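Local coordinates for protein glycogen synthase (Cyanobacterium sp. CLg1, PDB 6GNF) that belongs to the glycogen and starch synthase family of glycosyltransferases, with two Rossmann-like domains facing each other across a cleft that holds ADP and a glycan, at residues E85-H93 against H101-Y109. Sequence-based numbering, arbitrary orientation.
Sequences EKTNVRYFH and HIWVDHHVY. With SO4 (sulfate ion), chain G.
Val89, Tyr91, Ile102 and Val104 pack tightly on one face of two antiparallel strands, where branched and aromatic side chains suit a buried sheet. Val89 CG1 meets Val104 CG1 at 3.7 Å, and Ile102 CG2 lies 3.9 Å from Tyr91 CD1. Farther along, Ile102 extends CD1 over one face of the His93 imidazole, 3.5 Å from CD2. Helix 132-144 covers part of this face: Ala142 touches Val104, and its carbonyl takes the Tyr91 hydroxyl.

The strands form a beta hairpin, 85-96 with 99-105, lying between strands 72-82 and 57-63 in the mixed sheet of the N-terminal Rossmann-like domain. Phe92 and Trp103 are a hydrogen-bonded pair, both N-H...O angles being 173°.

The other face is more polar and, around Arg90, opens to solvent. With CG anti to the backbone N (chi1 179°), Asp105 lies alongside Arg90, whose bent chain brings NE and NH2 to the same oxygen, OD2, at 3.0 and 2.7 Å. Both come from one face of the carboxylate, while OD1 pairs with Arg64. The Phe92 ring turns its CE1 edge to one face of the Arg90 guanidinium, and Arg90 NH2 also reaches a sulfate, O1 at 3.1 Å, probably from the crystallisation liquor.

Past the paired strands, His106 is the N-cap of the short helix 107-110: ND1 accepts from Val108 N in the ring plane, while NE2 shares a 2.9 Å hydrogen bond with Thr87 OG1, tying the turn to strand 85-93.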
loop_
_atom_site.group_PDB
_atom_site.type_symbol
_atom_site.label_atom_id
_atom_site.label_comp_id
_atom_site.label_asym_id
_atom_site.label_seq_id
_atom_site.Cartn_x
_atom_site.Cartn_y
_atom_site.Cartn_z
ATOM N N GLU A 85 -26.609 -15.389 4.433
ATOM C CA GLU A 85 -26.449 -16.823 4.210
ATOM C C GLU A 85 -25.355 -17.405 5.121
ATOM O O GLU A 85 -24.262 -16.854 5.237
ATOM C CB GLU A 85 -26.117 -17.095 2.739
ATOM C CG GLU A 85 -25.825 -18.557 2.391
ATOM C CD GLU A 85 -25.008 -18.732 1.106
ATOM O OE1 GLU A 85 -25.595 -18.686 0.000
ATOM O OE2 GLU A 85 -23.776 -18.949 1.201
ATOM N N LYS A 86 -25.664 -18.545 5.733
ATOM C CA LYS A 86 -24.705 -19.307 6.525
ATOM C C LYS A 86 -23.849 -20.143 5.584
ATOM O O LYS A 86 -24.368 -20.767 4.661
ATOM C CB LYS A 86 -25.440 -20.224 7.516
ATOM C CG LYS A 86 -25.641 -19.644 8.915
ATOM C CD LYS A 86 -26.260 -18.243 8.936
ATOM C CE LYS A 86 -27.687 -18.197 8.399
ATOM N NZ LYS A 86 -28.604 -19.159 9.074
ATOM N N THR A 87 -22.540 -20.157 5.804
ATOM C CA THR A 87 -21.630 -20.902 4.930
ATOM C C THR A 87 -20.407 -21.373 5.728
ATOM O O THR A 87 -20.362 -21.182 6.934
ATOM C CB THR A 87 -21.236 -20.038 3.702
ATOM O OG1 THR A 87 -20.598 -20.857 2.722
ATOM C CG2 THR A 87 -20.329 -18.874 4.111
ATOM N N ASN A 88 -19.469 -22.044 5.062
ATOM C CA ASN A 88 -18.249 -22.545 5.698
ATOM C C ASN A 88 -17.035 -22.078 4.943
ATOM O O ASN A 88 -17.078 -21.979 3.741
ATOM C CB ASN A 88 -18.214 -24.076 5.664
ATOM C CG ASN A 88 -19.307 -24.697 6.473
ATOM O OD1 ASN A 88 -20.217 -25.293 5.906
ATOM N ND2 ASN A 88 -19.266 -24.533 7.791
ATOM N N VAL A 89 -15.943 -21.844 5.651
ATOM C CA VAL A 89 -14.646 -21.667 5.005
ATOM C C VAL A 89 -13.753 -22.859 5.351
ATOM O O VAL A 89 -14.004 -23.554 6.335
ATOM C CB VAL A 89 -13.985 -20.330 5.393
ATOM C CG1 VAL A 89 -14.839 -19.171 4.904
ATOM C CG2 VAL A 89 -13.760 -20.226 6.894
ATOM N N ARG A 90 -12.805 -23.165 4.469
ATOM C CA ARG A 90 -11.704 -24.071 4.771
ATOM C C ARG A 90 -10.464 -23.210 4.954
ATOM O O ARG A 90 -10.428 -22.078 4.482
ATOM C CB ARG A 90 -11.475 -25.059 3.637
ATOM C CG ARG A 90 -12.627 -26.015 3.380
ATOM C CD ARG A 90 -12.281 -27.017 2.289
ATOM N NE ARG A 90 -11.958 -26.358 1.024
ATOM C CZ ARG A 90 -11.348 -26.939 -0.015
ATOM N NH1 ARG A 90 -10.981 -28.214 0.031
ATOM N NH2 ARG A 90 -11.099 -26.234 -1.116
ATOM N N TYR A 91 -9.485 -23.715 5.695
ATOM C CA TYR A 91 -8.232 -23.008 5.905
ATOM C C TYR A 91 -7.096 -23.789 5.268
ATOM O O TYR A 91 -6.960 -25.004 5.447
ATOM C CB TYR A 91 -7.947 -22.818 7.392
ATOM C CG TYR A 91 -8.953 -21.961 8.125
ATOM C CD1 TYR A 91 -8.930 -20.572 8.020
ATOM C CD2 TYR A 91 -9.906 -22.536 8.962
ATOM C CE1 TYR A 91 -9.843 -19.781 8.706
ATOM C CE2 TYR A 91 -10.834 -21.756 9.644
ATOM C CZ TYR A 91 -10.802 -20.377 9.519
ATOM O OH TYR A 91 -11.729 -19.601 10.217
ATOM N N PHE A 92 -6.317 -23.098 4.443
ATOM C CA PHE A 92 -5.083 -23.637 3.906
ATOM C C PHE A 92 -3.946 -22.938 4.633
ATOM O O PHE A 92 -4.139 -21.860 5.192
ATOM C CB PHE A 92 -4.999 -23.411 2.400
ATOM C CG PHE A 92 -5.862 -24.343 1.599
ATOM C CD1 PHE A 92 -7.244 -24.258 1.671
ATOM C CD2 PHE A 92 -5.300 -25.299 0.782
ATOM C CE1 PHE A 92 -8.048 -25.110 0.938
ATOM C CE2 PHE A 92 -6.090 -26.157 0.040
ATOM C CZ PHE A 92 -7.470 -26.065 0.121
ATOM N N HIS A 93 -2.768 -23.542 4.596
ATOM C CA HIS A 93 -1.664 -23.132 5.453
ATOM C C HIS A 93 -0.341 -23.301 4.731
ATOM O O HIS A 93 -0.088 -24.349 4.167
ATOM C CB HIS A 93 -1.700 -23.978 6.733
ATOM C CG HIS A 93 -0.635 -23.638 7.728
ATOM N ND1 HIS A 93 -0.331 -24.456 8.790
ATOM C CD2 HIS A 93 0.202 -22.577 7.824
ATOM C CE1 HIS A 93 0.651 -23.918 9.494
ATOM N NE2 HIS A 93 0.991 -22.779 8.929
ATOM N N HIS A 101 1.362 -18.504 7.086
ATOM C CA HIS A 101 0.392 -17.836 6.235
ATOM C C HIS A 101 -0.823 -18.726 6.159
ATOM O O HIS A 101 -0.736 -19.892 5.773
ATOM C CB HIS A 101 0.977 -17.602 4.849
ATOM C CG HIS A 101 2.250 -16.824 4.875
ATOM N ND1 HIS A 101 2.315 -15.527 5.333
ATOM C CD2 HIS A 101 3.507 -17.165 4.524
ATOM C CE1 HIS A 101 3.563 -15.099 5.248
ATOM N NE2 HIS A 101 4.305 -16.073 4.762
ATOM N N ILE A 102 -1.937 -18.211 6.664
ATOM C CA ILE A 102 -3.194 -18.923 6.656
ATOM C C ILE A 102 -4.058 -18.303 5.573
ATOM O O ILE A 102 -4.206 -17.079 5.499
ATOM C CB ILE A 102 -3.922 -18.786 8.007
ATOM C CG1 ILE A 102 -2.983 -19.115 9.180
ATOM C CG2 ILE A 102 -5.177 -19.644 8.027
ATOM C CD1 ILE A 102 -2.315 -20.449 9.073
ATOM N N TRP A 103 -4.656 -19.150 4.748
ATOM C CA TRP A 103 -5.458 -18.687 3.631
ATOM C C TRP A 103 -6.887 -19.174 3.771
ATOM O O TRP A 103 -7.149 -20.370 3.899
ATOM C CB TRP A 103 -4.887 -19.220 2.332
ATOM C CG TRP A 103 -3.422 -19.016 2.191
ATOM C CD1 TRP A 103 -2.459 -19.966 2.285
ATOM C CD2 TRP A 103 -2.745 -17.781 1.923
ATOM N NE1 TRP A 103 -1.222 -19.410 2.083
ATOM C CE2 TRP A 103 -1.369 -18.075 1.844
ATOM C CE3 TRP A 103 -3.168 -16.468 1.716
ATOM C CZ2 TRP A 103 -0.410 -17.106 1.595
ATOM C CZ3 TRP A 103 -2.203 -15.487 1.462
ATOM C CH2 TRP A 103 -0.841 -15.813 1.409
ATOM N N VAL A 104 -7.818 -18.232 3.727
ATOM C CA VAL A 104 -9.225 -18.529 3.886
ATOM C C VAL A 104 -9.800 -18.916 2.535
ATOM O O VAL A 104 -9.827 -18.109 1.612
ATOM C CB VAL A 104 -9.976 -17.311 4.450
ATOM C CG1 VAL A 104 -11.438 -17.652 4.694
ATOM C CG2 VAL A 104 -9.319 -16.839 5.735
ATOM N N ASP A 105 -10.298 -20.142 2.434
ATOM C CA ASP A 105 -10.757 -20.680 1.168
ATOM C C ASP A 105 -12.283 -20.682 1.066
ATOM O O ASP A 105 -12.983 -21.205 1.928
ATOM C CB ASP A 105 -10.242 -22.097 0.977
ATOM C CG ASP A 105 -10.711 -22.722 -0.334
ATOM O OD1 ASP A 105 -10.328 -22.271 -1.437
ATOM O OD2 ASP A 105 -11.495 -23.701 -0.257
ATOM N N HIS A 106 -12.789 -20.113 -0.025
ATOM C CA HIS A 106 -14.214 -20.086 -0.320
ATOM C C HIS A 106 -14.401 -19.785 -1.800
ATOM O O HIS A 106 -13.598 -19.076 -2.393
ATOM C CB HIS A 106 -14.919 -19.012 0.506
ATOM C CG HIS A 106 -16.400 -19.185 0.578
ATOM N ND1 HIS A 106 -17.253 -18.776 -0.424
ATOM C CD2 HIS A 106 -17.183 -19.739 1.532
ATOM C CE1 HIS A 106 -18.496 -19.073 -0.097
ATOM N NE2 HIS A 106 -18.484 -19.658 1.088
ATOM N N HIS A 107 -15.488 -20.290 -2.369
ATOM C CA HIS A 107 -15.807 -20.086 -3.777
ATOM C C HIS A 107 -15.742 -18.599 -4.198
ATOM O O HIS A 107 -15.255 -18.296 -5.268
ATOM C CB HIS A 107 -17.169 -20.759 -4.093
ATOM C CG HIS A 107 -17.823 -20.294 -5.352
ATOM N ND1 HIS A 107 -17.558 -20.878 -6.577
ATOM C CD2 HIS A 107 -18.792 -19.374 -5.577
ATOM C CE1 HIS A 107 -18.302 -20.307 -7.508
ATOM N NE2 HIS A 107 -19.054 -19.387 -6.928
ATOM N N VAL A 108 -16.138 -17.679 -3.322
ATOM C CA VAL A 108 -16.200 -16.267 -3.677
ATOM C C VAL A 108 -14.830 -15.611 -3.741
ATOM O O VAL A 108 -14.741 -14.491 -4.221
ATOM C CB VAL A 108 -17.097 -15.434 -2.716
ATOM C CG1 VAL A 108 -18.481 -16.045 -2.611
ATOM C CG2 VAL A 108 -16.470 -15.294 -1.332
ATOM N N TYR A 109 -13.796 -16.259 -3.197
ATOM C CA TYR A 109 -12.435 -15.750 -3.321
ATOM C C TYR A 109 -11.714 -16.368 -4.505
ATOM O O TYR A 109 -11.050 -15.657 -5.253
ATOM C CB TYR A 109 -11.618 -16.013 -2.061
ATOM C CG TYR A 109 -12.166 -15.414 -0.799
ATOM C CD1 TYR A 109 -12.552 -14.080 -0.742
ATOM C CD2 TYR A 109 -12.268 -16.172 0.360
ATOM C CE1 TYR A 109 -13.052 -13.532 0.423
ATOM C CE2 TYR A 109 -12.762 -15.628 1.527
ATOM C CZ TYR A 109 -13.153 -14.305 1.551
ATOM O OH TYR A 109 -13.652 -13.768 2.704
HETATM S S SO4 G . -8.702 -27.286 -4.033
HETATM O O1 SO4 G . -9.469 -28.017 -2.992
HETATM O O2 SO4 G . -9.231 -25.916 -4.249
HETATM O O3 SO4 G . -8.825 -28.038 -5.301
HETATM O O4 SO4 G . -7.276 -27.208 -3.639
#